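PDB 2BYO: putative phthiocerol dimycocerosate transporter LppX, which may carry phthiocerol dimycocerosates from the cell membrane to the outer membrane, with a hydrophobic cavity large enough to hold a single lipid molecule. Local coordinates for residues A[38-49]-A[191-202]; A[142-153]-A[165-176]. One frame throughout, in Å; residues are numbered along the deposited sequence.

Both contacts are antiparallel strand pairings in the same curved sheet, their centres about 14 Å apart, and both are partly buried. Interaction 1 is the more central and joins the first strand to the last, 40-49 to 191-198. Interaction 2 lies further out and pairs 142-151 with 167-174, which follow each other along the chain apart from a short helix. Each turns one mostly buried face to lipid and touches the same docosahexaenoic acid. Their other faces differ: in interaction 1 it is more open and carries a zinc-binding histidine and charged groups, in interaction 2 a buried indole packed among threonines and a lysine. The two meet directly where W200 packs on I142.

Interaction 1. Residues A[38-49]-A[191-202]; sequences LTSVHVAVRTTG and GSIQLTQSKWNE. With ZN (zinc ion), chain C; LNL (alpha-linolenic acid), chain K; HXA (docosa-4,7,10,13,16,19-hexaenoic acid), chain I.
V43 and L195 pack against each other on the lipid-facing side of strands 40-49 and 191-198, with V43 CG1 3.5 Å from L195 CG. Because V43 CG1 stands anti to the backbone N (chi1 171°), that methyl reaches across to the partner strand while CG2 is left to touch the docosahexaenoic acid. L195 is shared in a similar way: its CD2 lies near V43 CG1, and its CD1 comes within 3.6 Å of C7 of the linolenic acid. Next along, V45 and I193 run side by side, pointing the same way, and I193 CG2 presses on C12 of that lipid at 3.5 Å. Q197 brings a polar end to this face. Its OE1 takes the W200 NE1 hydrogen on a lone pair at 3.0 Å, close to the indole plane, which turns NE2 to the lipid chain. L38 CD1 meets the same indole edge in plane.

Around H42 to R46 the reverse face is looser and wetter. S198 OG approaches H42 CB no nearer than 3.6 Å, and R46 bends at chi2 so that its guanidinium leaves Q194 for a salt bridge with D61. Here a water spans A44 O, Q194 OE1 and T196 OG1, whose hydroxyl also meets R183. H42 NE2 holds a zinc at 2.0 Å, with D61 and two waters as further ligands, while ND1 shares a second zinc with D63.

Paired backbone bonds run from H42-S198 to T48-S192. Past the strand end N201, within the type II turn from K199 to E202, accepts T39 N through OD1 at 2.7 Å, in its carbonyl plane. The chemistry therefore splits by face: branched aliphatic groups suit a cavity wall for acyl chains, whereas D61, shared by zinc and R46, is probably held as a carboxylate on the other side.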
loop_
_atom_site.group_PDB
_atom_site.type_symbol
_atom_site.label_atom_id
_atom_site.label_comp_id
_atom_site.label_asym_id
_atom_site.label_seq_id
_atom_site.Cartn_x
_atom_site.Cartn_y
_atom_site.Cartn_z
ATOM N N LEU A 38 -13.906 2.679 -0.101
ATOM C CA LEU A 38 -14.006 1.432 -0.873
ATOM C C LEU A 38 -14.619 0.283 -0.077
ATOM O O LEU A 38 -14.330 0.108 1.108
ATOM C CB LEU A 38 -12.615 1.003 -1.359
ATOM C CG LEU A 38 -11.952 1.914 -2.387
ATOM C CD1 LEU A 38 -10.484 1.557 -2.560
ATOM C CD2 LEU A 38 -12.680 1.827 -3.723
ATOM N N THR A 39 -15.483 -0.483 -0.739
ATOM C CA THR A 39 -16.025 -1.710 -0.187
ATOM C C THR A 39 -15.026 -2.838 -0.439
ATOM O O THR A 39 -14.883 -3.767 0.372
ATOM C CB THR A 39 -17.362 -2.059 -0.862
ATOM O OG1 THR A 39 -18.232 -0.923 -0.820
ATOM C CG2 THR A 39 -18.036 -3.225 -0.167
ATOM N N SER A 40 -14.350 -2.771 -1.583
ATOM C CA SER A 40 -13.398 -3.814 -1.973
ATOM C C SER A 40 -12.422 -3.279 -3.004
ATOM O O SER A 40 -12.699 -2.289 -3.673
ATOM C CB SER A 40 -14.124 -5.053 -2.510
ATOM O OG SER A 40 -14.847 -4.762 -3.695
ATOM N N VAL A 41 -11.268 -3.925 -3.110
ATOM C CA VAL A 41 -10.235 -3.487 -4.031
ATOM C C VAL A 41 -9.255 -4.644 -4.257
ATOM O O VAL A 41 -9.148 -5.530 -3.422
ATOM C CB VAL A 41 -9.503 -2.215 -3.474
ATOM C CG1 VAL A 41 -8.716 -2.538 -2.212
ATOM C CG2 VAL A 41 -8.595 -1.585 -4.520
ATOM N N HIS A 42 -8.585 -4.649 -5.402
ATOM C CA HIS A 42 -7.482 -5.577 -5.656
ATOM C C HIS A 42 -6.204 -4.771 -5.486
ATOM O O HIS A 42 -6.131 -3.624 -5.954
ATOM C CB HIS A 42 -7.591 -6.165 -7.064
ATOM C CG HIS A 42 -6.508 -7.143 -7.408
ATOM N ND1 HIS A 42 -6.657 -8.506 -7.250
ATOM C CD2 HIS A 42 -5.279 -6.959 -7.943
ATOM C CE1 HIS A 42 -5.559 -9.115 -7.659
ATOM N NE2 HIS A 42 -4.701 -8.197 -8.067
ATOM N N VAL A 43 -5.242 -5.332 -4.755
ATOM C CA VAL A 43 -3.948 -4.691 -4.529
ATOM C C VAL A 43 -2.800 -5.569 -5.038
ATOM O O VAL A 43 -2.744 -6.786 -4.755
ATOM C CB VAL A 43 -3.716 -4.356 -3.039
ATOM C CG1 VAL A 43 -2.297 -3.895 -2.814
ATOM C CG2 VAL A 43 -4.659 -3.253 -2.583
ATOM N N ALA A 44 -1.912 -4.935 -5.805
ATOM C CA ALA A 44 -0.687 -5.542 -6.275
ATOM C C ALA A 44 0.486 -4.821 -5.632
ATOM O O ALA A 44 0.686 -3.611 -5.829
ATOM C CB ALA A 44 -0.603 -5.457 -7.776
ATOM N N VAL A 45 1.245 -5.558 -4.840
ATOM C CA VAL A 45 2.455 -5.044 -4.216
ATOM C C VAL A 45 3.674 -5.580 -4.961
ATOM O O VAL A 45 3.789 -6.778 -5.195
ATOM C CB VAL A 45 2.535 -5.438 -2.729
ATOM C CG1 VAL A 45 3.823 -4.907 -2.103
ATOM C CG2 VAL A 45 1.307 -4.918 -1.962
ATOM N N ARG A 46 4.571 -4.686 -5.343
ATOM C CA ARG A 46 5.837 -5.063 -5.943
ATOM C C ARG A 46 6.935 -4.338 -5.180
ATOM O O ARG A 46 6.694 -3.275 -4.592
ATOM C CB ARG A 46 5.885 -4.655 -7.428
ATOM C CG ARG A 46 4.794 -5.299 -8.305
ATOM C CD ARG A 46 5.014 -6.799 -8.520
ATOM N NE ARG A 46 3.943 -7.375 -9.346
ATOM C CZ ARG A 46 2.770 -7.841 -8.901
ATOM N NH1 ARG A 46 2.464 -7.844 -7.608
ATOM N NH2 ARG A 46 1.887 -8.320 -9.765
ATOM N N THR A 47 8.135 -4.913 -5.191
ATOM C CA THR A 47 9.288 -4.293 -4.570
ATOM C C THR A 47 10.492 -4.405 -5.495
ATOM O O THR A 47 10.537 -5.281 -6.357
ATOM C CB THR A 47 9.655 -4.959 -3.202
ATOM O OG1 THR A 47 9.929 -6.350 -3.385
ATOM C CG2 THR A 47 8.532 -4.808 -2.197
ATOM N N THR A 48 11.452 -3.500 -5.303
ATOM C CA THR A 48 12.782 -3.609 -5.885
ATOM C C THR A 48 13.803 -3.563 -4.748
ATOM O O THR A 48 13.513 -3.061 -3.654
ATOM C CB THR A 48 13.111 -2.453 -6.856
ATOM O OG1 THR A 48 13.228 -1.235 -6.121
ATOM C CG2 THR A 48 12.028 -2.283 -7.919
ATOM N N GLY A 49 15.003 -4.074 -5.026
ATOM C CA GLY A 49 16.080 -4.069 -4.057
ATOM C C GLY A 49 15.758 -4.997 -2.912
ATOM O O GLY A 49 15.240 -6.087 -3.122
ATOM N N GLY A 191 15.655 -0.256 -0.767
ATOM C CA GLY A 191 14.739 -0.739 -1.796
ATOM C C GLY A 191 13.527 0.147 -1.934
ATOM O O GLY A 191 13.510 1.270 -1.443
ATOM N N SER A 192 12.513 -0.357 -2.622
ATOM C CA SER A 192 11.294 0.407 -2.829
ATOM C C SER A 192 10.088 -0.502 -2.731
ATOM O O SER A 192 10.195 -1.716 -2.922
ATOM C CB SER A 192 11.316 1.098 -4.195
ATOM O OG SER A 192 11.351 0.127 -5.224
ATOM N N ILE A 193 8.954 0.103 -2.394
ATOM C CA ILE A 193 7.676 -0.599 -2.314
ATOM C C ILE A 193 6.695 0.153 -3.192
ATOM O O ILE A 193 6.614 1.385 -3.141
ATOM C CB ILE A 193 7.123 -0.663 -0.878
ATOM C CG1 ILE A 193 8.149 -1.276 0.070
ATOM C CG2 ILE A 193 5.818 -1.477 -0.840
ATOM C CD1 ILE A 193 7.774 -1.196 1.551
ATOM N N GLN A 194 5.964 -0.596 -4.008
ATOM C CA GLN A 194 4.983 -0.025 -4.904
ATOM C C GLN A 194 3.665 -0.746 -4.692
ATOM O O GLN A 194 3.621 -1.981 -4.645
ATOM C CB GLN A 194 5.420 -0.237 -6.335
ATOM C CG GLN A 194 4.422 0.277 -7.366
ATOM C CD GLN A 194 4.800 -0.188 -8.743
ATOM O OE1 GLN A 194 4.442 -1.297 -9.149
ATOM N NE2 GLN A 194 5.578 0.625 -9.447
ATOM N N LEU A 195 2.599 0.026 -4.571
ATOM C CA LEU A 195 1.280 -0.525 -4.352
ATOM C C LEU A 195 0.349 0.000 -5.423
ATOM O O LEU A 195 0.165 1.207 -5.560
ATOM C CB LEU A 195 0.792 -0.140 -2.961
ATOM C CG LEU A 195 -0.455 -0.891 -2.534
ATOM C CD1 LEU A 195 -0.396 -1.177 -1.046
ATOM C CD2 LEU A 195 -1.735 -0.127 -2.916
ATOM N N THR A 196 -0.227 -0.913 -6.188
ATOM C CA THR A 196 -1.108 -0.564 -7.280
ATOM C C THR A 196 -2.513 -1.114 -6.992
ATOM O O THR A 196 -2.683 -2.310 -6.728
ATOM C CB THR A 196 -0.538 -1.113 -8.609
ATOM O OG1 THR A 196 0.783 -0.583 -8.802
ATOM C CG2 THR A 196 -1.417 -0.733 -9.809
ATOM N N GLN A 197 -3.510 -0.221 -7.026
ATOM C CA GLN A 197 -4.915 -0.606 -6.836
ATOM C C GLN A 197 -5.634 -0.818 -8.173
ATOM O O GLN A 197 -5.326 -0.165 -9.180
ATOM C CB GLN A 197 -5.680 0.476 -6.058
ATOM C CG GLN A 197 -5.210 0.723 -4.629
ATOM C CD GLN A 197 -6.016 1.800 -3.920
ATOM O OE1 GLN A 197 -7.096 2.198 -4.373
ATOM N NE2 GLN A 197 -5.502 2.266 -2.792
ATOM N N SER A 198 -6.627 -1.703 -8.147
ATOM C CA SER A 198 -7.533 -1.924 -9.274
ATOM C C SER A 198 -8.794 -2.598 -8.760
ATOM O O SER A 198 -8.902 -2.916 -7.574
ATOM C CB SER A 198 -6.856 -2.793 -10.339
ATOM O OG SER A 198 -6.446 -4.036 -9.785
ATOM N N LYS A 199 -9.747 -2.824 -9.657
ATOM C CA LYS A 199 -10.964 -3.601 -9.348
ATOM C C LYS A 199 -11.777 -3.007 -8.201
ATOM O O LYS A 199 -12.417 -3.717 -7.428
ATOM C CB LYS A 199 -10.624 -5.077 -9.080
ATOM C CG LYS A 199 -9.785 -5.719 -10.210
ATOM C CD LYS A 199 -9.714 -7.227 -10.086
ATOM C CE LYS A 199 -10.939 -7.926 -10.647
ATOM N NZ LYS A 199 -10.951 -7.975 -12.136
ATOM N N TRP A 200 -11.757 -1.684 -8.121
ATOM C CA TRP A 200 -12.446 -0.955 -7.065
ATOM C C TRP A 200 -13.904 -1.360 -7.029
ATOM O O TRP A 200 -14.592 -1.266 -8.042
ATOM C CB TRP A 200 -12.339 0.553 -7.307
ATOM C CG TRP A 200 -10.902 1.038 -7.367
ATOM C CD1 TRP A 200 -10.113 1.407 -6.310
ATOM C CD2 TRP A 200 -10.094 1.205 -8.549
ATOM N NE1 TRP A 200 -8.863 1.801 -6.761
ATOM C CE2 TRP A 200 -8.827 1.689 -8.126
ATOM C CE3 TRP A 200 -10.323 1.005 -9.922
ATOM C CZ2 TRP A 200 -7.789 1.960 -9.023
ATOM C CZ3 TRP A 200 -9.291 1.282 -10.818
ATOM C CH2 TRP A 200 -8.035 1.754 -10.360
ATOM N N ASN A 201 -14.352 -1.827 -5.863
ATOM C CA ASN A 201 -15.731 -2.198 -5.627
ATOM C C ASN A 201 -16.261 -3.336 -6.512
ATOM O O ASN A 201 -17.472 -3.534 -6.628
ATOM C CB ASN A 201 -16.631 -0.956 -5.677
ATOM C CG ASN A 201 -16.355 0.006 -4.531
ATOM O OD1 ASN A 201 -15.968 -0.409 -3.441
ATOM N ND2 ASN A 201 -16.575 1.290 -4.764
ATOM N N GLU A 202 -15.353 -4.109 -7.104
ATOM C CA GLU A 202 -15.735 -5.351 -7.771
ATOM C C GLU A 202 -15.738 -6.441 -6.701
ATOM O O GLU A 202 -14.842 -6.482 -5.860
ATOM C CB GLU A 202 -14.782 -5.674 -8.924
ATOM C CG GLU A 202 -14.825 -4.606 -10.033
ATOM C CD GLU A 202 -13.833 -4.834 -11.169
ATOM O OE1 GLU A 202 -13.403 -5.980 -11.399
ATOM O OE2 GLU A 202 -13.470 -3.848 -11.838
HETATM ZN ZN ZN C . -3.324 -8.754 -9.342
HETATM O O1 LNL K . -2.268 -5.489 6.475
HETATM C C1 LNL K . -2.584 -6.274 5.548
HETATM O O2 LNL K . -1.739 -7.012 4.990
HETATM C C2 LNL K . -4.034 -6.351 5.107
HETATM C C3 LNL K . -4.305 -5.495 3.875
HETATM C C4 LNL K . -3.876 -6.182 2.573
HETATM C C5 LNL K . -2.657 -5.564 1.871
HETATM C C6 LNL K . -2.679 -4.028 1.767
HETATM C C7 LNL K . -1.263 -3.465 1.621
HETATM C C8 LNL K . -0.589 -3.162 2.964
HETATM C C9 LNL K . 0.353 -1.958 2.881
HETATM C C10 LNL K . 1.834 -2.325 2.963
HETATM C C11 LNL K . 2.424 -2.379 1.567
HETATM C C12 LNL K . 2.745 -1.291 0.852
HETATM C C13 LNL K . 2.575 0.131 1.352
HETATM C C14 LNL K . 2.495 1.122 0.190
HETATM C C15 LNL K . 3.847 1.705 -0.225
HETATM C C16 LNL K . 3.723 3.169 -0.650
HETATM C C17 LNL K . 3.559 4.108 0.547
HETATM C C18 LNL K . 3.579 5.575 0.160
HETATM C C1 HXA I . -9.073 2.822 6.186
HETATM O O1 HXA I . -9.707 2.827 7.269
HETATM O O2 HXA I . -8.005 3.451 6.018
HETATM C C2 HXA I . -9.646 2.023 5.031
HETATM C C3 HXA I . -8.559 1.234 4.295
HETATM C C4 HXA I . -9.111 -0.071 3.709
HETATM C C5 HXA I . -9.148 -0.085 2.178
HETATM C C6 HXA I . -8.102 -1.024 1.567
HETATM C C7 HXA I . -7.052 -0.276 0.757
HETATM C C8 HXA I . -5.713 -1.001 0.784
HETATM C C9 HXA I . -4.671 -0.257 -0.053
HETATM C C10 HXA I . -3.609 0.454 0.790
HETATM C C11 HXA I . -3.931 1.927 1.057
HETATM C C12 HXA I . -3.076 2.884 0.224
HETATM C C13 HXA I . -1.737 3.220 0.892
HETATM C C14 HXA I . -1.700 4.626 1.504
HETATM C C15 HXA I . -0.624 5.504 0.861
HETATM C C16 HXA I . -0.523 6.846 1.580
HETATM C C17 HXA I . 0.144 7.914 0.721
HETATM C C18 HXA I . 0.831 8.963 1.602
HETATM C C19 HXA I . 1.010 10.306 0.897
HETATM C C20 HXA I . 2.269 10.324 0.037
HETATM C C21 HXA I . 2.475 11.686 -0.625
HETATM C C22 HXA I . 3.350 11.629 -1.865
HETATM O O HOH W 1 2.346 -2.516 -7.980
HETATM O O HOH W 2 -3.387 -7.320 -11.094
HETATM O O HOH W 3 -3.766 -11.018 -10.094
#

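Interaction 2. Residues A[142-153]-A[165-176]; sequences ISTTKITGTIPA and SARPATVWIAQD. With HXA (docosa-4,7,10,13,16,19-hexaenoic acid), chain I.
K146 lies alongside W172, the two side chains pointing the same way, and its CG sits 3.4 Å from W172 NE1. With CG anti to the backbone N (chi1 -177°) and every later bond extended, the lysine chain follows the indole as far as CZ2. The T170 CG2 methyl covers one face of that ring, 3.4 Å above its plane and offset toward the rim, while T144 OG1 comes to the edge near CD1.

The polar side chains on this pairing mostly look elsewhere. W172 NE1 bonds to the carboxylate of E137 and T144 OG1 to the carbonyl of the same residue, on strand 129-139. Across the contact itself, Q175 NE2 gives a hydrogen to T145 OG1 at 3.0 Å, with the acceptor in the amide plane, and it also bonds to T136; the T145 hydroxyl additionally meets a water.

Backbone bonds tie T145 to I173, I147 to V171, G149 to A169 and I151 to R167, two for each pair. One more, Q175 N to S143 O at 2.9 Å, extends them past the strand end. The antiparallel axes run at 142°, a marked twist in keeping with the U-shaped beta-half-barrel to which both strands belong; helix 153-159 lies in the connection between them.

Apolar contacts line the inner face. I151 CD1 is pressed tightly on A169 CB at 3.3 Å, and I147 CB rests 4.0 Å from V171 CG2. On this same face V171 and I173 also touch helix 22-36. V171 CG1 approaches C20 of the docosahexaenoic acid to 3.8 Å, and I151 CD1 comes to the same carbon. The tail end of the lipid, C22, lies over G149, where a CB would be crowded.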
loop_
_atom_site.group_PDB
_atom_site.type_symbol
_atom_site.label_atom_id
_atom_site.label_comp_id
_atom_site.label_asym_id
_atom_site.label_seq_id
_atom_site.Cartn_x
_atom_site.Cartn_y
_atom_site.Cartn_z
ATOM N N ILE A 142 -5.363 4.119 -17.356
ATOM C CA ILE A 142 -5.940 5.241 -16.605
ATOM C C ILE A 142 -4.961 6.418 -16.582
ATOM O O ILE A 142 -3.778 6.243 -16.253
ATOM C CB ILE A 142 -6.276 4.827 -15.146
ATOM C CG1 ILE A 142 -7.229 3.627 -15.131
ATOM C CG2 ILE A 142 -6.919 5.985 -14.353
ATOM C CD1 ILE A 142 -7.186 2.863 -13.801
ATOM N N SER A 143 -5.461 7.605 -16.951
ATOM C CA SER A 143 -4.713 8.852 -16.824
ATOM C C SER A 143 -4.680 9.291 -15.363
ATOM O O SER A 143 -5.730 9.443 -14.719
ATOM C CB SER A 143 -5.343 9.960 -17.666
ATOM O OG SER A 143 -5.341 9.618 -19.043
ATOM N N THR A 144 -3.472 9.496 -14.847
ATOM C CA THR A 144 -3.285 9.819 -13.442
ATOM C C THR A 144 -2.396 11.035 -13.273
ATOM O O THR A 144 -1.546 11.301 -14.101
ATOM C CB THR A 144 -2.643 8.658 -12.641
ATOM O OG1 THR A 144 -1.294 8.458 -13.060
ATOM C CG2 THR A 144 -3.415 7.365 -12.786
ATOM N N THR A 145 -2.620 11.765 -12.187
ATOM C CA THR A 145 -1.768 12.867 -11.782
ATOM C C THR A 145 -0.676 12.280 -10.907
ATOM O O THR A 145 -0.971 11.615 -9.903
ATOM C CB THR A 145 -2.577 13.885 -10.965
ATOM O OG1 THR A 145 -3.693 14.357 -11.739
ATOM C CG2 THR A 145 -1.719 15.043 -10.545
ATOM N N LYS A 146 0.574 12.500 -11.304
ATOM C CA LYS A 146 1.725 12.036 -10.554
ATOM C C LYS A 146 2.169 13.155 -9.629
ATOM O O LYS A 146 2.426 14.262 -10.081
ATOM C CB LYS A 146 2.861 11.648 -11.500
ATOM C CG LYS A 146 4.081 11.075 -10.805
ATOM C CD LYS A 146 5.231 10.898 -11.788
ATOM C CE LYS A 146 6.458 10.271 -11.113
ATOM N NZ LYS A 146 7.604 10.154 -12.055
ATOM N N ILE A 147 2.217 12.869 -8.333
ATOM C CA ILE A 147 2.644 13.836 -7.340
ATOM C C ILE A 147 3.688 13.179 -6.465
ATOM O O ILE A 147 3.444 12.122 -5.890
ATOM C CB ILE A 147 1.477 14.340 -6.454
ATOM C CG1 ILE A 147 0.381 14.954 -7.321
ATOM C CG2 ILE A 147 1.983 15.391 -5.433
ATOM C CD1 ILE A 147 -0.843 15.383 -6.556
ATOM N N THR A 148 4.854 13.810 -6.385
ATOM C CA THR A 148 5.935 13.348 -5.540
ATOM C C THR A 148 5.965 14.174 -4.276
ATOM O O THR A 148 5.459 15.285 -4.233
ATOM C CB THR A 148 7.299 13.490 -6.241
ATOM O OG1 THR A 148 7.477 14.846 -6.669
ATOM C CG2 THR A 148 7.381 12.576 -7.444
ATOM N N GLY A 149 6.602 13.640 -3.252
ATOM C CA GLY A 149 6.681 14.318 -1.962
ATOM C C GLY A 149 7.673 13.597 -1.087
ATOM O O GLY A 149 8.147 12.522 -1.450
ATOM N N THR A 150 7.983 14.187 0.061
ATOM C CA THR A 150 8.928 13.608 0.992
ATOM C C THR A 150 8.194 13.291 2.301
ATOM O O THR A 150 7.502 14.141 2.854
ATOM C CB THR A 150 10.116 14.557 1.183
ATOM O OG1 THR A 150 10.863 14.598 -0.042
ATOM C CG2 THR A 150 11.030 14.111 2.329
ATOM N N ILE A 151 8.329 12.047 2.756
ATOM C CA ILE A 151 7.614 11.550 3.930
ATOM C C ILE A 151 8.568 11.528 5.125
ATOM O O ILE A 151 9.671 11.005 5.021
ATOM C CB ILE A 151 7.024 10.137 3.649
ATOM C CG1 ILE A 151 6.038 10.220 2.474
ATOM C CG2 ILE A 151 6.330 9.567 4.886
ATOM C CD1 ILE A 151 5.326 8.916 2.148
ATOM N N PRO A 152 8.147 12.103 6.267
ATOM C CA PRO A 152 9.028 12.161 7.430
ATOM C C PRO A 152 9.315 10.777 7.996
ATOM O O PRO A 152 8.467 9.890 7.908
ATOM C CB PRO A 152 8.241 13.000 8.437
ATOM C CG PRO A 152 6.835 12.942 8.003
ATOM C CD PRO A 152 6.820 12.684 6.536
ATOM N N ALA A 153 10.506 10.603 8.558
ATOM C CA ALA A 153 10.954 9.306 9.072
ATOM C C ALA A 153 9.897 8.622 9.941
ATOM O O ALA A 153 9.682 7.420 9.826
ATOM C CB ALA A 153 12.242 9.468 9.852
ATOM N N SER A 165 15.577 8.186 8.133
ATOM C CA SER A 165 15.451 9.500 7.502
ATOM C C SER A 165 14.157 9.635 6.735
ATOM O O SER A 165 13.435 8.647 6.507
ATOM C CB SER A 165 16.645 9.789 6.575
ATOM O OG SER A 165 16.661 8.927 5.444
ATOM N N ALA A 166 13.864 10.873 6.351
ATOM C CA ALA A 166 12.731 11.163 5.480
ATOM C C ALA A 166 12.998 10.550 4.109
ATOM O O ALA A 166 14.130 10.580 3.623
ATOM C CB ALA A 166 12.518 12.669 5.364
ATOM N N ARG A 167 11.965 9.988 3.489
ATOM C CA ARG A 167 12.129 9.286 2.218
ATOM C C ARG A 167 11.211 9.844 1.130
ATOM O O ARG A 167 10.126 10.337 1.438
ATOM C CB ARG A 167 11.867 7.791 2.407
ATOM C CG ARG A 167 12.798 7.093 3.414
ATOM C CD ARG A 167 14.279 7.257 3.096
ATOM N NE ARG A 167 14.588 6.911 1.711
ATOM C CZ ARG A 167 15.740 7.190 1.094
ATOM N NH1 ARG A 167 16.723 7.818 1.733
ATOM N NH2 ARG A 167 15.912 6.835 -0.179
ATOM N N PRO A 168 11.657 9.779 -0.143
ATOM C CA PRO A 168 10.803 10.194 -1.247
ATOM C C PRO A 168 9.677 9.190 -1.485
ATOM O O PRO A 168 9.868 7.983 -1.332
ATOM C CB PRO A 168 11.740 10.244 -2.460
ATOM C CG PRO A 168 13.012 9.631 -2.056
ATOM C CD PRO A 168 12.993 9.342 -0.591
ATOM N N ALA A 169 8.515 9.715 -1.833
ATOM C CA ALA A 169 7.365 8.911 -2.158
ATOM C C ALA A 169 6.666 9.527 -3.368
ATOM O O ALA A 169 6.934 10.689 -3.734
ATOM C CB ALA A 169 6.423 8.839 -0.969
ATOM N N THR A 170 5.793 8.738 -3.987
ATOM C CA THR A 170 5.027 9.175 -5.145
ATOM C C THR A 170 3.621 8.592 -5.080
ATOM O O THR A 170 3.441 7.465 -4.617
ATOM C CB THR A 170 5.673 8.708 -6.459
ATOM O OG1 THR A 170 7.065 9.058 -6.466
ATOM C CG2 THR A 170 4.961 9.368 -7.687
ATOM N N VAL A 171 2.629 9.371 -5.508
ATOM C CA VAL A 171 1.269 8.861 -5.670
ATOM C C VAL A 171 0.779 9.200 -7.070
ATOM O O VAL A 171 1.165 10.230 -7.634
ATOM C CB VAL A 171 0.267 9.433 -4.624
ATOM C CG1 VAL A 171 0.681 9.034 -3.204
ATOM C CG2 VAL A 171 0.119 10.948 -4.741
ATOM N N TRP A 172 -0.068 8.329 -7.609
ATOM C CA TRP A 172 -0.692 8.524 -8.907
ATOM C C TRP A 172 -2.197 8.473 -8.723
ATOM O O TRP A 172 -2.747 7.439 -8.313
ATOM C CB TRP A 172 -0.258 7.425 -9.862
ATOM C CG TRP A 172 1.166 7.511 -10.348
ATOM C CD1 TRP A 172 1.590 8.076 -11.514
ATOM C CD2 TRP A 172 2.341 6.979 -9.712
ATOM N NE1 TRP A 172 2.951 7.947 -11.639
ATOM C CE2 TRP A 172 3.441 7.281 -10.548
ATOM C CE3 TRP A 172 2.577 6.292 -8.511
ATOM C CZ2 TRP A 172 4.752 6.906 -10.231
ATOM C CZ3 TRP A 172 3.879 5.923 -8.197
ATOM C CH2 TRP A 172 4.951 6.239 -9.051
ATOM N N ILE A 173 -2.856 9.588 -9.029
ATOM C CA ILE A 173 -4.255 9.791 -8.693
ATOM C C ILE A 173 -5.060 9.926 -9.964
ATOM O O ILE A 173 -4.789 10.804 -10.780
ATOM C CB ILE A 173 -4.453 11.056 -7.814
ATOM C CG1 ILE A 173 -3.686 10.903 -6.494
ATOM C CG2 ILE A 173 -5.940 11.302 -7.528
ATOM C CD1 ILE A 173 -3.475 12.202 -5.771
ATOM N N ALA A 174 -6.066 9.063 -10.114
ATOM C CA ALA A 174 -6.884 9.021 -11.325
ATOM C C ALA A 174 -7.463 10.396 -11.628
ATOM O O ALA A 174 -7.838 11.143 -10.708
ATOM C CB ALA A 174 -8.005 8.006 -11.172
ATOM N N GLN A 175 -7.532 10.723 -12.918
ATOM C CA GLN A 175 -8.134 11.980 -13.376
ATOM C C GLN A 175 -9.546 11.782 -13.923
ATOM O O GLN A 175 -10.095 12.673 -14.543
ATOM C CB GLN A 175 -7.254 12.616 -14.448
ATOM C CG GLN A 175 -5.859 12.974 -13.954
ATOM C CD GLN A 175 -4.912 13.320 -15.082
ATOM O OE1 GLN A 175 -5.210 13.080 -16.255
ATOM N NE2 GLN A 175 -3.752 13.879 -14.732
ATOM N N ASP A 176 -10.141 10.619 -13.674
ATOM C CA ASP A 176 -11.419 10.257 -14.300
ATOM C C ASP A 176 -12.665 10.630 -13.491
ATOM O O ASP A 176 -13.782 10.246 -13.859
ATOM C CB ASP A 176 -11.426 8.756 -14.667
ATOM C CG ASP A 176 -11.101 7.838 -13.489
ATOM O OD1 ASP A 176 -11.164 8.254 -12.312
ATOM O OD2 ASP A 176 -10.764 6.669 -13.757
HETATM C C1 HXA I . -9.073 2.822 6.186
HETATM O O1 HXA I . -9.707 2.827 7.269
HETATM O O2 HXA I . -8.005 3.451 6.018
HETATM C C2 HXA I . -9.646 2.023 5.031
HETATM C C3 HXA I . -8.559 1.234 4.295
HETATM C C4 HXA I . -9.111 -0.071 3.709
HETATM C C5 HXA I . -9.148 -0.085 2.178
HETATM C C6 HXA I . -8.102 -1.024 1.567
HETATM C C7 HXA I . -7.052 -0.276 0.757
HETATM C C8 HXA I . -5.713 -1.001 0.784
HETATM C C9 HXA I . -4.671 -0.257 -0.053
HETATM C C10 HXA I . -3.609 0.454 0.790
HETATM C C11 HXA I . -3.931 1.927 1.057
HETATM C C12 HXA I . -3.076 2.884 0.224
HETATM C C13 HXA I . -1.737 3.220 0.892
HETATM C C14 HXA I . -1.700 4.626 1.504
HETATM C C15 HXA I . -0.624 5.504 0.861
HETATM C C16 HXA I . -0.523 6.846 1.580
HETATM C C17 HXA I . 0.144 7.914 0.721
HETATM C C18 HXA I . 0.831 8.963 1.602
HETATM C C19 HXA I . 1.010 10.306 0.897
HETATM C C20 HXA I . 2.269 10.324 0.037
HETATM C C21 HXA I . 2.475 11.686 -0.625
HETATM C C22 HXA I . 3.350 11.629 -1.865
HETATM O O HOH W 4 -5.980 13.766 -10.296
#